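Local coordinates for PmbA-related protein (PDB 1VL4) that may act as a metallopeptidase of the PmbA/TldD family and is a putative modulator of DNA gyrase, at residues 281-295 with 335-349. Sequence-based numbering, arbitrary orientation.
Sequences SIKDLPYHPKGLSST and NGFVGGIRPVNLMLM
Lys283 and Met347 form a hydrogen-bonded antiparallel pair, with Lys283 N to Met347 O and Met347 N to Lys283 O both 2.9 Å; Met349 N to Ser281 O and Leu285 N to Asn345 O continue the ladder. Branched aliphatics suit the buried face, where Ile282 CG2 presses on Leu346 CD1 at a tight 3.5 Å and Ile282 CG1 meets Leu348 CD1. Next to Lys283, the flexible Met349, bent at chi2 and chi3, lays SD against Lys283 CG, while Lys283 NZ pairs with Glu306. Strands 282-285 and 345-348 are thereby neighbours inside a mixed sheet of the C-terminal family region, with 307-311 beyond the first and 432-434 beyond the second. Asp284, its CG anti to the backbone N (chi1 177°), spans two loop donors: OD1 takes Val344 N at 2.8 Å and OD2 takes Asn335 ND2 at 2.7 Å, both on syn sides but well out of the carboxylate plane. Asp284 OD2 also forms a salt bridge with Lys307; an alanine in place of the aspartate would probably leave Val344 N without its acceptor and remove the carboxylate that balances the lysine charge. Asn345 suits the start of its strand because ND2 gives one hydrogen to Leu285 O and the other to Ser294 OG (3.1 Å), while OD1 accepts from a water held by Ser293 N.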
loop_
_atom_site.group_PDB
_atom_site.type_symbol
_atom_site.label_atom_id
_atom_site.label_comp_id
_atom_site.label_asym_id
_atom_site.label_seq_id
_atom_site.Cartn_x
_atom_site.Cartn_y
_atom_site.Cartn_z
ATOM N N SER A 281 -28.682 -12.100 -9.489
ATOM C CA SER A 281 -28.750 -12.252 -8.036
ATOM C C SER A 281 -27.327 -12.290 -7.516
ATOM O O SER A 281 -26.484 -12.995 -8.077
ATOM C CB SER A 281 -29.497 -13.531 -7.615
ATOM O OG SER A 281 -30.886 -13.499 -7.961
ATOM N N ILE A 282 -27.084 -11.554 -6.424
ATOM C CA ILE A 282 -25.804 -11.492 -5.809
ATOM C C ILE A 282 -26.018 -11.766 -4.314
ATOM O O ILE A 282 -26.857 -11.088 -3.644
ATOM C CB ILE A 282 -25.141 -10.105 -5.994
ATOM C CG1 ILE A 282 -24.962 -9.813 -7.496
ATOM C CG2 ILE A 282 -23.803 -10.057 -5.318
ATOM C CD1 ILE A 282 -24.441 -8.396 -7.797
ATOM N N LYS A 283 -25.245 -12.738 -3.820
ATOM C CA LYS A 283 -25.306 -13.196 -2.443
ATOM C C LYS A 283 -23.998 -12.901 -1.725
ATOM O O LYS A 283 -22.899 -12.816 -2.312
ATOM C CB LYS A 283 -25.565 -14.718 -2.401
ATOM C CG LYS A 283 -26.881 -15.198 -3.005
ATOM C CD LYS A 283 -27.255 -16.597 -2.493
ATOM C CE LYS A 283 -27.997 -16.610 -1.174
ATOM N NZ LYS A 283 -28.255 -18.042 -0.784
ATOM N N ASP A 284 -24.129 -12.756 -0.411
ATOM C CA ASP A 284 -22.954 -12.764 0.492
ATOM C C ASP A 284 -22.944 -14.135 1.124
ATOM O O ASP A 284 -23.915 -14.522 1.781
ATOM C CB ASP A 284 -23.074 -11.651 1.548
ATOM C CG ASP A 284 -21.885 -11.665 2.584
ATOM O OD1 ASP A 284 -20.842 -12.295 2.311
ATOM O OD2 ASP A 284 -22.035 -11.122 3.702
ATOM N N LEU A 285 -21.873 -14.885 0.850
ATOM C CA LEU A 285 -21.746 -16.259 1.327
ATOM C C LEU A 285 -20.654 -16.327 2.392
ATOM O O LEU A 285 -19.550 -15.856 2.159
ATOM C CB LEU A 285 -21.339 -17.172 0.169
ATOM C CG LEU A 285 -22.330 -18.060 -0.521
ATOM C CD1 LEU A 285 -23.655 -17.399 -0.903
ATOM C CD2 LEU A 285 -21.625 -18.685 -1.698
ATOM N N PRO A 286 -20.941 -16.934 3.572
ATOM C CA PRO A 286 -19.856 -17.135 4.583
ATOM C C PRO A 286 -18.701 -18.034 4.118
ATOM O O PRO A 286 -17.586 -17.930 4.600
ATOM C CB PRO A 286 -20.593 -17.807 5.746
ATOM C CG PRO A 286 -22.065 -17.403 5.551
ATOM C CD PRO A 286 -22.275 -17.321 4.074
ATOM N N TYR A 287 -19.023 -18.973 3.250
ATOM C CA TYR A 287 -18.086 -19.991 2.872
ATOM C C TYR A 287 -18.229 -20.435 1.439
ATOM O O TYR A 287 -19.326 -20.604 0.947
ATOM C CB TYR A 287 -18.209 -21.181 3.786
ATOM C CG TYR A 287 -17.440 -22.403 3.373
ATOM C CD1 TYR A 287 -16.095 -22.603 3.751
ATOM C CD2 TYR A 287 -18.086 -23.413 2.675
ATOM C CE1 TYR A 287 -15.405 -23.761 3.359
ATOM C CE2 TYR A 287 -17.403 -24.537 2.255
ATOM C CZ TYR A 287 -16.077 -24.718 2.622
ATOM O OH TYR A 287 -15.510 -25.896 2.254
ATOM N N HIS A 288 -17.068 -20.627 0.807
ATOM C CA HIS A 288 -16.908 -21.387 -0.415
ATOM C C HIS A 288 -15.555 -22.129 -0.277
ATOM O O HIS A 288 -14.592 -21.575 0.249
ATOM C CB HIS A 288 -16.885 -20.434 -1.615
ATOM C CG HIS A 288 -16.813 -21.139 -2.934
ATOM N ND1 HIS A 288 -15.674 -21.793 -3.377
ATOM C CD2 HIS A 288 -17.747 -21.314 -3.900
ATOM C CE1 HIS A 288 -15.904 -22.300 -4.576
ATOM N NE2 HIS A 288 -17.143 -22.003 -4.926
ATOM N N PRO A 289 -15.488 -23.377 -0.713
ATOM C CA PRO A 289 -14.275 -24.165 -0.583
ATOM C C PRO A 289 -12.980 -23.519 -1.049
ATOM O O PRO A 289 -11.972 -23.735 -0.418
ATOM C CB PRO A 289 -14.572 -25.402 -1.446
ATOM C CG PRO A 289 -16.052 -25.523 -1.397
ATOM C CD PRO A 289 -16.595 -24.155 -1.303
ATOM N N LYS A 290 -13.041 -22.672 -2.074
ATOM C CA LYS A 290 -11.871 -21.964 -2.634
ATOM C C LYS A 290 -11.895 -20.451 -2.307
ATOM O O LYS A 290 -11.034 -19.708 -2.757
ATOM C CB LYS A 290 -11.846 -22.115 -4.163
ATOM C CG LYS A 290 -11.623 -23.509 -4.657
ATOM C CD LYS A 290 -11.438 -23.492 -6.163
ATOM C CE LYS A 290 -11.747 -24.833 -6.835
ATOM N NZ LYS A 290 -12.461 -24.615 -8.142
ATOM N N GLY A 291 -12.856 -20.037 -1.478
ATOM C CA GLY A 291 -12.920 -18.636 -0.984
ATOM C C GLY A 291 -12.117 -18.530 0.296
ATOM O O GLY A 291 -12.608 -18.890 1.370
ATOM N N LEU A 292 -10.886 -18.011 0.187
ATOM C CA LEU A 292 -9.928 -18.084 1.280
ATOM C C LEU A 292 -10.188 -17.074 2.396
ATOM O O LEU A 292 -9.603 -17.203 3.442
ATOM C CB LEU A 292 -8.492 -17.976 0.779
ATOM C CG LEU A 292 -8.092 -19.038 -0.259
ATOM C CD1 LEU A 292 -6.565 -18.967 -0.586
ATOM C CD2 LEU A 292 -8.499 -20.436 0.187
ATOM N N SER A 293 -11.087 -16.107 2.181
ATOM C CA SER A 293 -11.581 -15.266 3.252
ATOM C C SER A 293 -12.762 -15.854 4.047
ATOM O O SER A 293 -13.192 -15.232 5.012
ATOM C CB SER A 293 -11.963 -13.920 2.716
ATOM O OG SER A 293 -10.728 -13.310 2.282
ATOM N N SER A 294 -13.210 -17.063 3.694
ATOM C CA SER A 294 -14.339 -17.714 4.360
ATOM C C SER A 294 -14.072 -17.797 5.855
ATOM O O SER A 294 -12.952 -18.080 6.254
ATOM C CB SER A 294 -14.605 -19.080 3.775
ATOM O OG SER A 294 -14.950 -19.040 2.367
ATOM N N THR A 295 -15.079 -17.459 6.672
ATOM C CA THR A 295 -14.919 -17.397 8.111
ATOM C C THR A 295 -16.304 -17.457 8.724
ATOM O O THR A 295 -17.238 -16.988 8.110
ATOM C CB THR A 295 -14.207 -16.098 8.557
ATOM O OG1 THR A 295 -14.077 -16.072 9.999
ATOM C CG2 THR A 295 -14.941 -14.833 8.068
ATOM N N ASN A 335 -20.936 -8.614 9.049
ATOM C CA ASN A 335 -20.051 -8.003 8.045
ATOM C C ASN A 335 -19.096 -6.932 8.603
ATOM O O ASN A 335 -18.481 -6.177 7.833
ATOM C CB ASN A 335 -20.930 -7.476 6.897
ATOM C CG ASN A 335 -21.642 -8.614 6.175
ATOM O OD1 ASN A 335 -22.833 -8.921 6.434
ATOM N ND2 ASN A 335 -20.907 -9.281 5.302
ATOM N N GLY A 336 -18.932 -6.908 9.941
ATOM C CA GLY A 336 -18.143 -5.877 10.593
ATOM C C GLY A 336 -16.706 -6.348 10.633
ATOM O O GLY A 336 -16.316 -7.117 11.520
ATOM N N PHE A 337 -15.941 -5.937 9.627
ATOM C CA PHE A 337 -14.526 -6.295 9.524
ATOM C C PHE A 337 -13.658 -5.048 9.700
ATOM O O PHE A 337 -14.122 -3.912 9.523
ATOM C CB PHE A 337 -14.244 -6.983 8.176
ATOM C CG PHE A 337 -14.859 -8.335 8.061
ATOM C CD1 PHE A 337 -14.211 -9.436 8.576
ATOM C CD2 PHE A 337 -16.094 -8.529 7.425
ATOM C CE1 PHE A 337 -14.756 -10.672 8.478
ATOM C CE2 PHE A 337 -16.681 -9.803 7.371
ATOM C CZ PHE A 337 -16.013 -10.867 7.840
ATOM N N VAL A 338 -12.420 -5.261 10.126
ATOM C CA VAL A 338 -11.485 -4.166 10.285
ATOM C C VAL A 338 -11.270 -3.515 8.916
ATOM O O VAL A 338 -11.035 -4.179 7.913
ATOM C CB VAL A 338 -10.121 -4.639 10.899
ATOM C CG1 VAL A 338 -10.322 -5.346 12.260
ATOM C CG2 VAL A 338 -9.372 -5.564 9.954
ATOM N N GLY A 339 -11.421 -2.224 8.836
ATOM C CA GLY A 339 -11.188 -1.581 7.540
ATOM C C GLY A 339 -12.459 -1.215 6.818
ATOM O O GLY A 339 -12.455 -0.384 5.912
ATOM N N GLY A 340 -13.568 -1.800 7.236
ATOM C CA GLY A 340 -14.801 -1.530 6.566
ATOM C C GLY A 340 -15.727 -2.712 6.573
ATOM O O GLY A 340 -15.291 -3.888 6.624
ATOM N N ILE A 341 -17.011 -2.382 6.518
ATOM C CA ILE A 341 -18.042 -3.377 6.284
ATOM C C ILE A 341 -17.788 -4.028 4.920
ATOM O O ILE A 341 -17.649 -3.344 3.903
ATOM C CB ILE A 341 -19.438 -2.721 6.332
ATOM C CG1 ILE A 341 -19.695 -2.182 7.753
ATOM C CG2 ILE A 341 -20.486 -3.683 5.891
ATOM C CD1 ILE A 341 -20.810 -1.188 7.852
ATOM N N ARG A 342 -17.703 -5.347 4.897
ATOM C CA ARG A 342 -17.590 -6.043 3.636
ATOM C C ARG A 342 -18.252 -7.421 3.641
ATOM O O ARG A 342 -18.461 -8.008 4.676
ATOM C CB ARG A 342 -16.120 -6.151 3.177
ATOM C CG ARG A 342 -15.282 -7.106 3.979
ATOM C CD ARG A 342 -13.887 -7.386 3.350
ATOM N NE ARG A 342 -12.964 -8.005 4.315
ATOM C CZ ARG A 342 -12.980 -9.280 4.705
ATOM N NH1 ARG A 342 -13.885 -10.160 4.229
ATOM N NH2 ARG A 342 -12.079 -9.676 5.599
ATOM N N PRO A 343 -18.580 -7.919 2.444
ATOM C CA PRO A 343 -19.033 -9.284 2.276
ATOM C C PRO A 343 -17.898 -10.244 2.559
ATOM O O PRO A 343 -16.731 -9.840 2.569
ATOM C CB PRO A 343 -19.435 -9.362 0.773
ATOM C CG PRO A 343 -18.790 -8.268 0.126
ATOM C CD PRO A 343 -18.429 -7.221 1.149
ATOM N N VAL A 344 -18.235 -11.502 2.779
ATOM C CA VAL A 344 -17.214 -12.519 2.992
ATOM C C VAL A 344 -16.846 -13.037 1.586
ATOM O O VAL A 344 -15.749 -12.816 1.118
ATOM C CB VAL A 344 -17.708 -13.635 3.961
ATOM C CG1 VAL A 344 -16.676 -14.703 4.110
ATOM C CG2 VAL A 344 -18.051 -13.022 5.368
ATOM N N ASN A 345 -17.773 -13.731 0.943
ATOM C CA ASN A 345 -17.644 -14.071 -0.469
ATOM C C ASN A 345 -18.802 -13.417 -1.194
ATOM O O ASN A 345 -19.952 -13.724 -0.917
ATOM C CB ASN A 345 -17.708 -15.559 -0.689
ATOM C CG ASN A 345 -16.549 -16.320 -0.014
ATOM O OD1 ASN A 345 -15.448 -16.364 -0.545
ATOM N ND2 ASN A 345 -16.841 -16.968 1.153
ATOM N N LEU A 346 -18.511 -12.494 -2.085
ATOM C CA LEU A 346 -19.585 -11.839 -2.813
ATOM C C LEU A 346 -19.750 -12.562 -4.149
ATOM O O LEU A 346 -18.918 -12.391 -5.018
ATOM C CB LEU A 346 -19.284 -10.363 -3.052
ATOM C CG LEU A 346 -20.447 -9.558 -3.686
ATOM C CD1 LEU A 346 -21.595 -9.454 -2.719
ATOM C CD2 LEU A 346 -19.986 -8.227 -4.129
ATOM N N MET A 347 -20.879 -13.265 -4.311
ATOM C CA MET A 347 -21.106 -14.157 -5.426
ATOM C C MET A 347 -22.253 -13.729 -6.323
ATOM O O MET A 347 -23.388 -13.643 -5.884
ATOM C CB MET A 347 -21.382 -15.572 -4.919
ATOM C CG MET A 347 -21.614 -16.579 -6.020
ATOM S SD MET A 347 -21.581 -18.238 -5.414
ATOM C CE MET A 347 -21.846 -19.182 -6.896
ATOM N N LEU A 348 -21.960 -13.596 -7.605
ATOM C CA LEU A 348 -23.008 -13.499 -8.622
ATOM C C LEU A 348 -23.438 -14.906 -8.981
ATOM O O LEU A 348 -22.613 -15.741 -9.360
ATOM C CB LEU A 348 -22.514 -12.765 -9.883
ATOM C CG LEU A 348 -23.543 -12.781 -11.042
ATOM C CD1 LEU A 348 -24.555 -11.771 -10.717
ATOM C CD2 LEU A 348 -22.939 -12.446 -12.358
ATOM N N MET A 349 -24.736 -15.166 -8.848
ATOM C CA MET A 349 -25.256 -16.473 -8.971
ATOM C C MET A 349 -25.302 -16.868 -10.448
ATOM O O MET A 349 -25.793 -16.091 -11.260
ATOM C CB MET A 349 -26.631 -16.525 -8.335
ATOM C CG MET A 349 -26.669 -16.213 -6.831
ATOM S SD MET A 349 -25.499 -17.132 -5.774
ATOM C CE MET A 349 -26.149 -18.722 -5.821
HETATM O O HOH W 1 -27.469 -14.104 -11.191
HETATM O O HOH W 2 -12.968 -15.564 0.096
#